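Local coordinates for protein NleG5-1 effector (Enterobacteria phage YYZ-2008, PDB 5VGC) that probably acts as a bacterial effector with ubiquitin-protein transferase activity, its C-terminal part belonging to the RING clan, and binds calcium ions, at residues D120-C125 with Y168-L173; Q135-L140 with A201-D206; E23-I28 with E82-H87; N54-G59 with G88-R93. The protein carries 1 engineered substitution. All coordinates share one frame; numbering follows the deposited sequence.

Interaction 1: D120-C125 with Y168-L173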
loop_
_atom_site.group_PDB
_atom_site.type_symbol
_atom_site.label_atom_id
_atom_site.label_comp_id
_atom_site.label_asym_id
_atom_site.label_seq_id
_atom_site.Cartn_x
_atom_site.Cartn_y
_atom_site.Cartn_z
ATOM N N ASP A 120 0.733 24.814 -10.228
ATOM C CA ASP A 120 1.519 25.960 -10.715
ATOM C C ASP A 120 2.044 25.702 -12.119
ATOM O O ASP A 120 1.950 26.596 -12.987
ATOM C CB ASP A 120 2.690 26.323 -9.764
ATOM C CG ASP A 120 2.236 27.109 -8.536
ATOM O OD1 ASP A 120 1.048 27.492 -8.445
ATOM O OD2 ASP A 120 3.076 27.353 -7.642
ATOM N N LYS A 121 2.584 24.504 -12.364
ATOM C CA LYS A 121 3.067 24.225 -13.718
ATOM C C LYS A 121 1.937 24.218 -14.739
ATOM O O LYS A 121 2.111 24.747 -15.858
ATOM C CB LYS A 121 3.878 22.951 -13.824
ATOM C CG LYS A 121 4.505 22.795 -15.199
ATOM C CD LYS A 121 5.748 21.945 -15.158
ATOM C CE LYS A 121 6.430 21.955 -16.515
ATOM N NZ LYS A 121 7.349 20.775 -16.580
ATOM N N ILE A 122 0.786 23.650 -14.381
ATOM C CA ILE A 122 -0.361 23.736 -15.312
ATOM C C ILE A 122 -0.630 25.219 -15.626
ATOM O O ILE A 122 -0.623 25.655 -16.816
ATOM C CB ILE A 122 -1.615 23.025 -14.761
ATOM C CG1 ILE A 122 -1.405 21.509 -14.871
ATOM C CG2 ILE A 122 -2.872 23.449 -15.519
ATOM C CD1 ILE A 122 -2.421 20.681 -14.119
ATOM N N GLU A 123 -0.824 25.973 -14.542
ATOM C CA GLU A 123 -1.064 27.402 -14.660
ATOM C C GLU A 123 -0.044 28.106 -15.586
ATOM O O GLU A 123 -0.419 28.891 -16.456
ATOM C CB GLU A 123 -1.071 28.050 -13.275
ATOM C CG GLU A 123 -1.781 29.378 -13.198
ATOM C CD GLU A 123 -3.229 29.276 -13.595
ATOM O OE1 GLU A 123 -3.659 30.162 -14.361
ATOM O OE2 GLU A 123 -3.932 28.318 -13.158
ATOM N N VAL A 124 1.236 27.811 -15.411
ATOM C CA VAL A 124 2.248 28.407 -16.287
ATOM C C VAL A 124 2.079 27.925 -17.719
ATOM O O VAL A 124 2.167 28.740 -18.642
ATOM C CB VAL A 124 3.696 28.152 -15.778
ATOM C CG1 VAL A 124 4.747 28.512 -16.836
ATOM C CG2 VAL A 124 3.954 28.941 -14.485
ATOM N N CYS A 125 1.842 26.623 -17.927
ATOM C CA CYS A 125 1.879 26.083 -19.294
ATOM C C CYS A 125 0.609 26.341 -20.106
ATOM O O CYS A 125 0.636 26.250 -21.345
ATOM C CB CYS A 125 2.206 24.590 -19.278
ATOM S SG CYS A 125 3.919 24.188 -18.835
ATOM N N TYR A 168 -5.289 19.394 -23.753
ATOM C CA TYR A 168 -6.389 19.215 -22.803
ATOM C C TYR A 168 -6.933 20.570 -22.351
ATOM O O TYR A 168 -6.215 21.592 -22.358
ATOM C CB TYR A 168 -5.919 18.429 -21.554
ATOM C CG TYR A 168 -5.465 17.016 -21.851
ATOM C CD1 TYR A 168 -4.234 16.767 -22.408
ATOM C CD2 TYR A 168 -6.263 15.933 -21.553
ATOM C CE1 TYR A 168 -3.813 15.491 -22.694
ATOM C CE2 TYR A 168 -5.846 14.640 -21.837
ATOM C CZ TYR A 168 -4.599 14.434 -22.411
ATOM O OH TYR A 168 -4.135 13.170 -22.726
ATOM N N ASP A 169 -8.192 20.555 -21.933
ATOM C CA ASP A 169 -8.805 21.675 -21.238
ATOM C C ASP A 169 -8.164 21.814 -19.846
ATOM O O ASP A 169 -8.155 20.860 -19.013
ATOM C CB ASP A 169 -10.322 21.478 -21.112
ATOM C CG ASP A 169 -11.065 22.766 -20.775
ATOM O OD1 ASP A 169 -10.777 23.370 -19.730
ATOM O OD2 ASP A 169 -11.962 23.168 -21.554
ATOM N N LYS A 170 -7.648 23.026 -19.611
ATOM C CA LYS A 170 -7.007 23.388 -18.353
ATOM C C LYS A 170 -7.819 22.935 -17.131
ATOM O O LYS A 170 -7.289 22.261 -16.213
ATOM C CB LYS A 170 -6.808 24.897 -18.322
ATOM C CG LYS A 170 -6.021 25.431 -17.132
ATOM C CD LYS A 170 -6.072 26.939 -17.138
ATOM C CE LYS A 170 -5.456 27.464 -15.863
ATOM N NZ LYS A 170 -5.677 28.921 -15.696
ATOM N N MET A 171 -9.102 23.298 -17.128
ATOM C CA MET A 171 -10.022 22.945 -16.047
ATOM C C MET A 171 -10.089 21.426 -15.857
ATOM O O MET A 171 -10.139 20.936 -14.709
ATOM C CB MET A 171 -11.431 23.519 -16.310
ATOM C CG MET A 171 -11.528 25.051 -16.333
ATOM S SD MET A 171 -13.142 25.818 -16.722
ATOM C CE MET A 171 -13.214 25.591 -18.497
ATOM N N ALA A 172 -10.079 20.688 -16.978
ATOM C CA ALA A 172 -10.102 19.228 -16.947
ATOM C C ALA A 172 -8.819 18.701 -16.330
ATOM O O ALA A 172 -8.858 17.814 -15.477
ATOM C CB ALA A 172 -10.285 18.659 -18.338
ATOM N N LEU A 173 -7.682 19.254 -16.757
ATOM C CA LEU A 173 -6.401 18.827 -16.166
ATOM C C LEU A 173 -6.342 19.095 -14.639
ATOM O O LEU A 173 -5.917 18.223 -13.832
ATOM C CB LEU A 173 -5.223 19.501 -16.882
ATOM C CG LEU A 173 -3.978 18.643 -17.061
ATOM C CD1 LEU A 173 -4.318 17.370 -17.826
ATOM C CD2 LEU A 173 -2.923 19.469 -17.783
#
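Ile122, in the last turns of helix 111-125, faces the start of helix 170-178 at Lys170, with 7.3 Å between the two CA atoms. Segment 168-173 holds the junction where strand 164-169 runs straight into that helix, within the NleG region, which belongs to the RING clan. Asp169 occupies the N-cap position there, and its OD1 accepts a weak bond from Met171 N. The buried half of the contact is a small apolar patch: Ile122 reaches Leu173 through CG1 and CD1, the former 3.9 Å from Leu173 CD2. Its other branch serves a different partner. Ile122 CG2, trans to the backbone N because CG1 sits beside that N (chi1 -74°), lies 4.1 Å from Lys170 CG on the aliphatic part of the lysine. Leu173 also leans on Val154 and Met156 of strand 152-157 and on Ile195, so the patch joins the helix pair to the sheet. Toward the surface two side chains of opposite charge meet. Lys170 is fully extended, whereas Glu123, whose CB leaves pointing away from the other segment, folds back at chi2 (60°) to bring its carboxylate over. The salt bridge closes with Lys170 NZ 2.7 Å from Glu123 OE1, reached on the syn side and 26° out of the carboxylate plane.

Interaction 2: Q135-L140 with A201-D206. Engineered in segment 201-206: Ala201 (natural residue Cys).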
loop_
_atom_site.group_PDB
_atom_site.type_symbol
_atom_site.label_atom_id
_atom_site.label_comp_id
_atom_site.label_asym_id
_atom_site.label_seq_id
_atom_site.Cartn_x
_atom_site.Cartn_y
_atom_site.Cartn_z
ATOM N N GLN A 135 -2.309 25.332 -36.519
ATOM C CA GLN A 135 -2.722 24.855 -37.843
ATOM C C GLN A 135 -2.712 23.323 -37.832
ATOM O O GLN A 135 -1.734 22.693 -38.230
ATOM C CB GLN A 135 -1.799 25.426 -38.919
ATOM C CG GLN A 135 -1.837 26.950 -39.039
ATOM C CD GLN A 135 -3.042 27.472 -39.819
ATOM O OE1 GLN A 135 -4.174 27.022 -39.630
ATOM N NE2 GLN A 135 -2.796 28.439 -40.700
ATOM N N VAL A 136 -3.810 22.739 -37.353
ATOM C CA VAL A 136 -3.931 21.296 -37.187
ATOM C C VAL A 136 -5.354 20.850 -37.493
ATOM O O VAL A 136 -6.256 21.678 -37.602
ATOM C CB VAL A 136 -3.576 20.847 -35.740
ATOM C CG1 VAL A 136 -2.256 21.463 -35.293
ATOM C CG2 VAL A 136 -4.681 21.183 -34.732
ATOM N N PRO A 137 -5.566 19.537 -37.621
ATOM C CA PRO A 137 -6.929 19.090 -37.825
ATOM C C PRO A 137 -7.798 19.137 -36.572
ATOM O O PRO A 137 -7.310 19.039 -35.429
ATOM C CB PRO A 137 -6.758 17.631 -38.308
ATOM C CG PRO A 137 -5.316 17.493 -38.660
ATOM C CD PRO A 137 -4.626 18.405 -37.709
ATOM N N GLU A 138 -9.094 19.241 -36.820
ATOM C CA GLU A 138 -10.070 19.455 -35.771
ATOM C C GLU A 138 -9.851 18.472 -34.607
ATOM O O GLU A 138 -9.854 18.885 -33.451
ATOM C CB GLU A 138 -11.500 19.407 -36.337
ATOM C CG GLU A 138 -12.337 20.640 -35.997
ATOM C CD GLU A 138 -13.135 20.477 -34.712
ATOM O OE1 GLU A 138 -12.805 21.143 -33.696
ATOM O OE2 GLU A 138 -14.096 19.671 -34.725
ATOM N N SER A 139 -9.612 17.196 -34.908
ATOM C CA SER A 139 -9.433 16.194 -33.874
ATOM C C SER A 139 -8.348 16.572 -32.847
ATOM O O SER A 139 -8.504 16.246 -31.666
ATOM C CB SER A 139 -9.163 14.803 -34.481
ATOM O OG SER A 139 -7.826 14.682 -34.926
ATOM N N LEU A 140 -7.274 17.242 -33.272
ATOM C CA LEU A 140 -6.234 17.619 -32.309
ATOM C C LEU A 140 -6.579 18.910 -31.547
ATOM O O LEU A 140 -5.962 19.212 -30.514
ATOM C CB LEU A 140 -4.872 17.741 -33.004
ATOM C CG LEU A 140 -4.316 16.441 -33.630
ATOM C CD1 LEU A 140 -2.949 16.693 -34.217
ATOM C CD2 LEU A 140 -4.229 15.301 -32.620
ATOM N N ALA A 201 6.308 21.963 -27.983
ATOM C CA ALA A 201 5.707 20.970 -28.864
ATOM C C ALA A 201 5.256 21.577 -30.184
ATOM O O ALA A 201 4.803 22.723 -30.235
ATOM C CB ALA A 201 4.515 20.321 -28.163
ATOM N N ALA A 202 5.361 20.795 -31.255
ATOM C CA ALA A 202 4.902 21.245 -32.584
ATOM C C ALA A 202 4.100 20.139 -33.279
ATOM O O ALA A 202 4.379 18.956 -33.092
ATOM C CB ALA A 202 6.100 21.648 -33.428
ATOM N N PHE A 203 3.103 20.521 -34.068
ATOM C CA PHE A 203 2.373 19.555 -34.880
ATOM C C PHE A 203 3.292 18.974 -35.956
ATOM O O PHE A 203 3.881 19.724 -36.734
ATOM C CB PHE A 203 1.158 20.200 -35.549
ATOM C CG PHE A 203 0.418 19.270 -36.477
ATOM C CD1 PHE A 203 -0.253 18.158 -35.974
ATOM C CD2 PHE A 203 0.389 19.499 -37.848
ATOM C CE1 PHE A 203 -0.937 17.293 -36.821
ATOM C CE2 PHE A 203 -0.289 18.644 -38.698
ATOM C CZ PHE A 203 -0.955 17.539 -38.184
ATOM N N ASP A 204 3.406 17.644 -35.982
ATOM C CA ASP A 204 4.178 16.935 -37.004
ATOM C C ASP A 204 3.158 16.301 -37.975
ATOM O O ASP A 204 2.430 15.376 -37.583
ATOM C CB ASP A 204 5.054 15.887 -36.326
ATOM C CG ASP A 204 6.004 15.167 -37.279
ATOM O OD1 ASP A 204 6.015 15.434 -38.499
ATOM O OD2 ASP A 204 6.765 14.313 -36.783
ATOM N N PRO A 205 3.077 16.809 -39.230
ATOM C CA PRO A 205 2.148 16.270 -40.240
ATOM C C PRO A 205 2.284 14.768 -40.546
ATOM O O PRO A 205 1.266 14.096 -40.758
ATOM C CB PRO A 205 2.492 17.065 -41.500
ATOM C CG PRO A 205 3.089 18.326 -41.007
ATOM C CD PRO A 205 3.800 17.992 -39.733
ATOM N N ASP A 206 3.516 14.252 -40.573
ATOM C CA ASP A 206 3.751 12.842 -40.932
ATOM C C ASP A 206 3.349 11.869 -39.823
ATOM O O ASP A 206 2.852 10.779 -40.108
ATOM C CB ASP A 206 5.206 12.604 -41.382
ATOM C CG ASP A 206 5.588 13.431 -42.607
ATOM O OD1 ASP A 206 4.847 13.400 -43.619
ATOM O OD2 ASP A 206 6.636 14.111 -42.552
#
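Leu140 N donates to Pro137 O at 2.8 Å, a bond that closes the turn 137-140; from this turn and Val136 before it, three side chains reach the ring of Phe203. On the strand side, Phe203 makes every contact. Val136 lies over one face of the ring, its CB displaced toward the rim; on the opposite face lies Pro205 N from the ring's own segment. Val136 CG1, swung beside its own backbone N at chi1 -49°, packs near the root of the aromatic side chain, 3.6 Å from Phe203 CB. Farther out, Pro137 CD comes obliquely to Phe203 CZ at 3.8 Å. Leu140 supplies its CD1 methyl to the CE1 and CD1 side of the ring, the two side chains crossing at about a right angle. The peptide oxygen Gln135 O completes the set, 3.9 Å from Phe203 CD2. Phe203 thus serves as the surface bridge between a loop and a sheet strand within the RING-clan domain. Val136 and Leu140 both rest on Phe210 of strand 209-212, which pairs antiparallel with 201-204, so the short, weakly bonded helix 138-141 and the loop before it pack against this pair of strands.

Interaction 3: E23-I28 with E82-H87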
loop_
_atom_site.group_PDB
_atom_site.type_symbol
_atom_site.label_atom_id
_atom_site.label_comp_id
_atom_site.label_asym_id
_atom_site.label_seq_id
_atom_site.Cartn_x
_atom_site.Cartn_y
_atom_site.Cartn_z
ATOM N N GLU A 23 -19.837 -21.356 21.740
ATOM C CA GLU A 23 -20.976 -21.864 20.955
ATOM C C GLU A 23 -22.114 -20.842 20.839
ATOM O O GLU A 23 -22.760 -20.759 19.786
ATOM C CB GLU A 23 -21.502 -23.217 21.475
ATOM C CG GLU A 23 -21.900 -23.281 22.946
ATOM C CD GLU A 23 -20.994 -24.187 23.769
ATOM O OE1 GLU A 23 -19.855 -23.771 24.072
ATOM O OE2 GLU A 23 -21.418 -25.315 24.116
ATOM N N THR A 24 -22.348 -20.061 21.903
ATOM C CA THR A 24 -23.316 -18.956 21.850
ATOM C C THR A 24 -22.880 -17.869 20.847
ATOM O O THR A 24 -23.705 -17.360 20.075
ATOM C CB THR A 24 -23.550 -18.327 23.243
ATOM O OG1 THR A 24 -23.912 -19.348 24.171
ATOM C CG2 THR A 24 -24.647 -17.285 23.214
ATOM N N LEU A 25 -21.590 -17.531 20.850
ATOM C CA LEU A 25 -21.056 -16.515 19.930
ATOM C C LEU A 25 -21.123 -17.003 18.472
ATOM O O LEU A 25 -21.494 -16.238 17.572
ATOM C CB LEU A 25 -19.624 -16.130 20.306
ATOM C CG LEU A 25 -19.428 -15.491 21.697
ATOM C CD1 LEU A 25 -17.965 -15.520 22.101
ATOM C CD2 LEU A 25 -19.948 -14.064 21.737
ATOM N N SER A 26 -20.774 -18.275 18.251
ATOM C CA SER A 26 -20.934 -18.931 16.942
ATOM C C SER A 26 -22.363 -18.807 16.408
ATOM O O SER A 26 -22.563 -18.499 15.229
ATOM C CB SER A 26 -20.529 -20.410 17.011
ATOM O OG SER A 26 -19.124 -20.541 17.167
ATOM N N GLU A 27 -23.349 -19.037 17.272
ATOM C CA GLU A 27 -24.760 -18.838 16.882
ATOM C C GLU A 27 -25.071 -17.374 16.533
ATOM O O GLU A 27 -25.858 -17.114 15.605
ATOM C CB GLU A 27 -25.727 -19.405 17.944
ATOM C CG GLU A 27 -25.842 -20.935 17.880
ATOM C CD GLU A 27 -26.302 -21.594 19.180
ATOM O OE1 GLU A 27 -27.002 -20.944 19.985
ATOM O OE2 GLU A 27 -25.961 -22.778 19.394
ATOM N N ILE A 28 -24.451 -16.426 17.241
ATOM C CA ILE A 28 -24.556 -15.003 16.846
ATOM C C ILE A 28 -23.971 -14.821 15.440
ATOM O O ILE A 28 -24.613 -14.198 14.579
ATOM C CB ILE A 28 -23.858 -14.010 17.806
ATOM C CG1 ILE A 28 -24.360 -14.153 19.251
ATOM C CG2 ILE A 28 -24.100 -12.575 17.341
ATOM C CD1 ILE A 28 -23.456 -13.511 20.284
ATOM N N GLU A 82 -18.979 -6.177 20.012
ATOM C CA GLU A 82 -18.100 -6.065 18.852
ATOM C C GLU A 82 -16.705 -6.578 19.180
ATOM O O GLU A 82 -16.172 -7.409 18.443
ATOM C CB GLU A 82 -18.033 -4.622 18.335
ATOM C CG GLU A 82 -19.247 -4.225 17.525
ATOM C CD GLU A 82 -19.212 -2.779 17.057
ATOM O OE1 GLU A 82 -18.333 -2.003 17.524
ATOM O OE2 GLU A 82 -20.062 -2.432 16.207
ATOM N N ARG A 83 -16.120 -6.098 20.273
ATOM C CA ARG A 83 -14.791 -6.575 20.637
ATOM C C ARG A 83 -14.777 -8.090 20.901
ATOM O O ARG A 83 -13.844 -8.782 20.510
ATOM C CB ARG A 83 -14.237 -5.824 21.851
ATOM C CG ARG A 83 -13.783 -4.416 21.546
ATOM C CD ARG A 83 -12.848 -3.893 22.614
ATOM N NE ARG A 83 -12.692 -2.460 22.402
ATOM C CZ ARG A 83 -11.797 -1.893 21.587
ATOM N NH1 ARG A 83 -10.934 -2.610 20.861
ATOM N NH2 ARG A 83 -11.771 -0.586 21.473
ATOM N N THR A 84 -15.816 -8.600 21.553
ATOM C CA THR A 84 -15.869 -10.017 21.884
ATOM C C THR A 84 -15.994 -10.860 20.616
ATOM O O THR A 84 -15.302 -11.863 20.479
ATOM C CB THR A 84 -17.005 -10.328 22.886
ATOM O OG1 THR A 84 -16.912 -9.432 24.005
ATOM C CG2 THR A 84 -16.907 -11.753 23.384
ATOM N N LEU A 85 -16.855 -10.436 19.697
ATOM C CA LEU A 85 -16.985 -11.103 18.386
ATOM C C LEU A 85 -15.783 -10.972 17.417
ATOM O O LEU A 85 -15.386 -11.953 16.794
ATOM C CB LEU A 85 -18.243 -10.605 17.658
ATOM C CG LEU A 85 -19.572 -10.975 18.299
ATOM C CD1 LEU A 85 -20.705 -10.184 17.658
ATOM C CD2 LEU A 85 -19.806 -12.469 18.158
ATOM N N ASN A 86 -15.219 -9.775 17.284
ATOM C CA ASN A 86 -14.277 -9.489 16.190
ATOM C C ASN A 86 -12.864 -10.040 16.382
ATOM O O ASN A 86 -12.411 -10.250 17.514
ATOM C CB ASN A 86 -14.202 -7.971 15.961
ATOM C CG ASN A 86 -15.488 -7.403 15.369
ATOM O OD1 ASN A 86 -16.307 -8.127 14.798
ATOM N ND2 ASN A 86 -15.664 -6.099 15.499
ATOM N N HIS A 87 -12.165 -10.252 15.268
ATOM C CA HIS A 87 -10.751 -10.633 15.307
ATOM C C HIS A 87 -9.929 -9.444 15.812
ATOM O O HIS A 87 -10.215 -8.290 15.466
ATOM C CB HIS A 87 -10.226 -11.045 13.939
ATOM C CG HIS A 87 -10.979 -12.173 13.308
ATOM N ND1 HIS A 87 -10.701 -13.503 13.550
ATOM C CD2 HIS A 87 -11.998 -12.157 12.422
ATOM C CE1 HIS A 87 -11.527 -14.256 12.850
ATOM N NE2 HIS A 87 -12.327 -13.466 12.158
#
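Leu25 of helix 22-34 and Leu85 in the last turn of helix 68-85 mark the closest approach of the two backbones, their CA atoms 6.9 Å apart. The leucines meet through methyl groups, Leu25 CD2 lying 3.9 Å from Leu85 CD2. Both have CG beside the backbone N, Leu85 at chi1 -66°, and although the CB of Leu85 does not aim straight at the other helix, its methyls turn into the interface. Leu25 CD1 goes on to Thr84 CG2 at 4.1 Å, with the two side chains nearly perpendicular. One turn further along, Ile28 CG2 meets Leu85 CD1 at 4.2 Å, again at about a right angle, so Leu85 is held between Leu25 and Ile28. This is helix-helix packing in the N-terminal part of the chain, where the three-stranded antiparallel sheet lies between these helices in sequence; Ile28 also touches Ala37 and Ile39 of its first strand. The threonine presents its methyl to the leucine, while Thr84 OG1 bonds back to His80 O in its own helix. Asn86 is the first residue to leave helical geometry, and the carbonyl just before it, Leu85 O, accepts from Arg29 NH2 of the first helix, adding a polar tie beside the leucine contact.

Interaction 4: N54-G59 with G88-R93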
loop_
_atom_site.group_PDB
_atom_site.type_symbol
_atom_site.label_atom_id
_atom_site.label_comp_id
_atom_site.label_asym_id
_atom_site.label_seq_id
_atom_site.Cartn_x
_atom_site.Cartn_y
_atom_site.Cartn_z
ATOM N N ASN A 54 -14.596 -9.848 5.755
ATOM C CA ASN A 54 -14.974 -11.169 6.248
ATOM C C ASN A 54 -14.483 -11.349 7.686
ATOM O O ASN A 54 -13.334 -11.029 7.994
ATOM C CB ASN A 54 -14.402 -12.286 5.354
ATOM C CG ASN A 54 -14.885 -12.206 3.907
ATOM O OD1 ASN A 54 -15.987 -11.731 3.622
ATOM N ND2 ASN A 54 -14.055 -12.679 2.987
ATOM N N GLY A 55 -15.361 -11.858 8.548
ATOM C CA GLY A 55 -15.027 -12.183 9.928
ATOM C C GLY A 55 -15.253 -11.085 10.955
ATOM O O GLY A 55 -14.999 -11.298 12.148
ATOM N N TYR A 56 -15.728 -9.921 10.514
ATOM C CA TYR A 56 -15.953 -8.795 11.416
ATOM C C TYR A 56 -17.414 -8.402 11.429
ATOM O O TYR A 56 -18.114 -8.538 10.424
ATOM C CB TYR A 56 -15.090 -7.599 11.033
ATOM C CG TYR A 56 -13.611 -7.873 11.152
ATOM C CD1 TYR A 56 -12.904 -7.556 12.307
ATOM C CD2 TYR A 56 -12.920 -8.445 10.100
ATOM C CE1 TYR A 56 -11.556 -7.805 12.402
ATOM C CE2 TYR A 56 -11.561 -8.699 10.188
ATOM C CZ TYR A 56 -10.888 -8.379 11.339
ATOM O OH TYR A 56 -9.545 -8.631 11.410
ATOM N N PHE A 57 -17.858 -7.910 12.577
ATOM C CA PHE A 57 -19.260 -7.680 12.854
ATOM C C PHE A 57 -19.445 -6.289 13.432
ATOM O O PHE A 57 -18.566 -5.755 14.113
ATOM C CB PHE A 57 -19.794 -8.750 13.814
ATOM C CG PHE A 57 -19.568 -10.148 13.333
ATOM C CD1 PHE A 57 -20.451 -10.747 12.443
ATOM C CD2 PHE A 57 -18.461 -10.859 13.755
ATOM C CE1 PHE A 57 -20.230 -12.045 11.994
ATOM C CE2 PHE A 57 -18.232 -12.153 13.308
ATOM C CZ PHE A 57 -19.115 -12.752 12.430
ATOM N N MET A 58 -20.615 -5.725 13.155
ATOM C CA MET A 58 -20.899 -4.329 13.419
ATOM C C MET A 58 -22.273 -4.251 14.039
ATOM O O MET A 58 -23.222 -4.861 13.521
ATOM C CB MET A 58 -20.809 -3.556 12.085
ATOM C CG MET A 58 -21.600 -2.268 11.925
ATOM S SD MET A 58 -21.268 -1.554 10.289
ATOM C CE MET A 58 -21.819 -2.827 9.146
ATOM N N GLY A 59 -22.371 -3.509 15.139
ATOM C CA GLY A 59 -23.592 -3.446 15.926
ATOM C C GLY A 59 -24.275 -2.106 15.824
ATOM O O GLY A 59 -23.603 -1.074 15.819
ATOM N N GLY A 88 -8.925 -9.740 16.638
ATOM C CA GLY A 88 -8.110 -8.717 17.288
ATOM C C GLY A 88 -8.802 -7.900 18.372
ATOM O O GLY A 88 -8.256 -6.913 18.842
ATOM N N SER A 89 -10.002 -8.313 18.775
ATOM C CA SER A 89 -10.793 -7.599 19.776
ATOM C C SER A 89 -11.014 -6.132 19.385
ATOM O O SER A 89 -11.015 -5.229 20.231
ATOM C CB SER A 89 -10.143 -7.747 21.168
ATOM O OG SER A 89 -9.783 -9.117 21.408
ATOM N N LEU A 90 -11.214 -5.913 18.086
ATOM C CA LEU A 90 -11.452 -4.591 17.525
ATOM C C LEU A 90 -12.927 -4.223 17.526
ATOM O O LEU A 90 -13.781 -5.091 17.337
ATOM C CB LEU A 90 -10.954 -4.552 16.077
ATOM C CG LEU A 90 -9.489 -4.903 15.823
ATOM C CD1 LEU A 90 -9.243 -5.018 14.330
ATOM C CD2 LEU A 90 -8.556 -3.875 16.459
ATOM N N THR A 91 -13.223 -2.942 17.728
ATOM C CA THR A 91 -14.533 -2.400 17.360
ATOM C C THR A 91 -14.659 -2.238 15.838
ATOM O O THR A 91 -13.667 -2.181 15.119
ATOM C CB THR A 91 -14.782 -1.016 17.981
ATOM O OG1 THR A 91 -13.788 -0.075 17.541
ATOM C CG2 THR A 91 -14.782 -1.109 19.492
ATOM N N SER A 92 -15.888 -2.155 15.358
ATOM C CA SER A 92 -16.161 -1.923 13.938
ATOM C C SER A 92 -15.556 -0.616 13.416
ATOM O O SER A 92 -15.039 -0.546 12.291
ATOM C CB SER A 92 -17.664 -1.928 13.658
ATOM O OG SER A 92 -18.339 -0.982 14.447
ATOM N N ARG A 93 -15.609 0.420 14.249
ATOM C CA ARG A 93 -15.000 1.712 13.917
ATOM C C ARG A 93 -13.496 1.529 13.608
ATOM O O ARG A 93 -12.983 2.010 12.570
ATOM C CB ARG A 93 -15.239 2.679 15.070
ATOM C CG ARG A 93 -15.288 4.159 14.710
ATOM C CD ARG A 93 -15.133 5.034 15.946
ATOM N NE ARG A 93 -13.857 4.720 16.594
ATOM C CZ ARG A 93 -12.657 5.189 16.243
ATOM N NH1 ARG A 93 -11.590 4.784 16.931
ATOM N NH2 ARG A 93 -12.505 6.052 15.231
#
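Tyr56 and Leu90 both carry CG opposite the carbonyl carbon, with chi1 at -63° and -57°, and these matching rotations turn the aromatic ring and the leucine branch toward each other. Leu90 CD1 approaches the ring obliquely, 4.1 Å from Tyr56 CE1. The phenol end has its own partner: Tyr56 OH hydrogen-bonds Leu110 O of the second subunit, and Leu90 also packs on that Leu110, which places this edge of the contact at the interface with the second subunit. A second touch is made where the backbones come nearest, with 5.3 Å between Met58 CA and Ser92 CA. Ser92 CB lies 3.9 Å from Met58 CB and close to Phe57 O, where a strand meets the first turn of a helix. Ser92 OG is directed to Glu82 OE2, and that same carboxylate oxygen accepts from Gly59 N, so one glutamate ties both segments together. Thr91 marks the N-cap of helix 92-102. The contact therefore joins edge strand 57-60 of the three-stranded sheet, and the loop leading into it, to the turn linking helices 68-85 and 92-102; Val95 of the latter helix lies against both Tyr56 and Leu90, while Phe57 reaches back to Leu85.

In the fold
Two groups of contacts lie on opposite sides of the chain's centre. Interactions 3 and 4 have centres about 10 Å apart and touch: their segments alternate along the chain, helix 68-85 runs between strand 57-60 and helix 92-102, and Asn86 OD1 bonds Phe57 N across the two. Interactions 1 and 2, centres about 20 Å apart, also interleave in sequence; they do not touch but reach the same antiparallel sheet of the RING-clan region. The groups are far apart, with about 54 Å between the centres of interactions 1 and 3. The chain thus forms an extended molecule with an N-terminal lobe and a C-terminal lobe, each closed by its own long-range contacts.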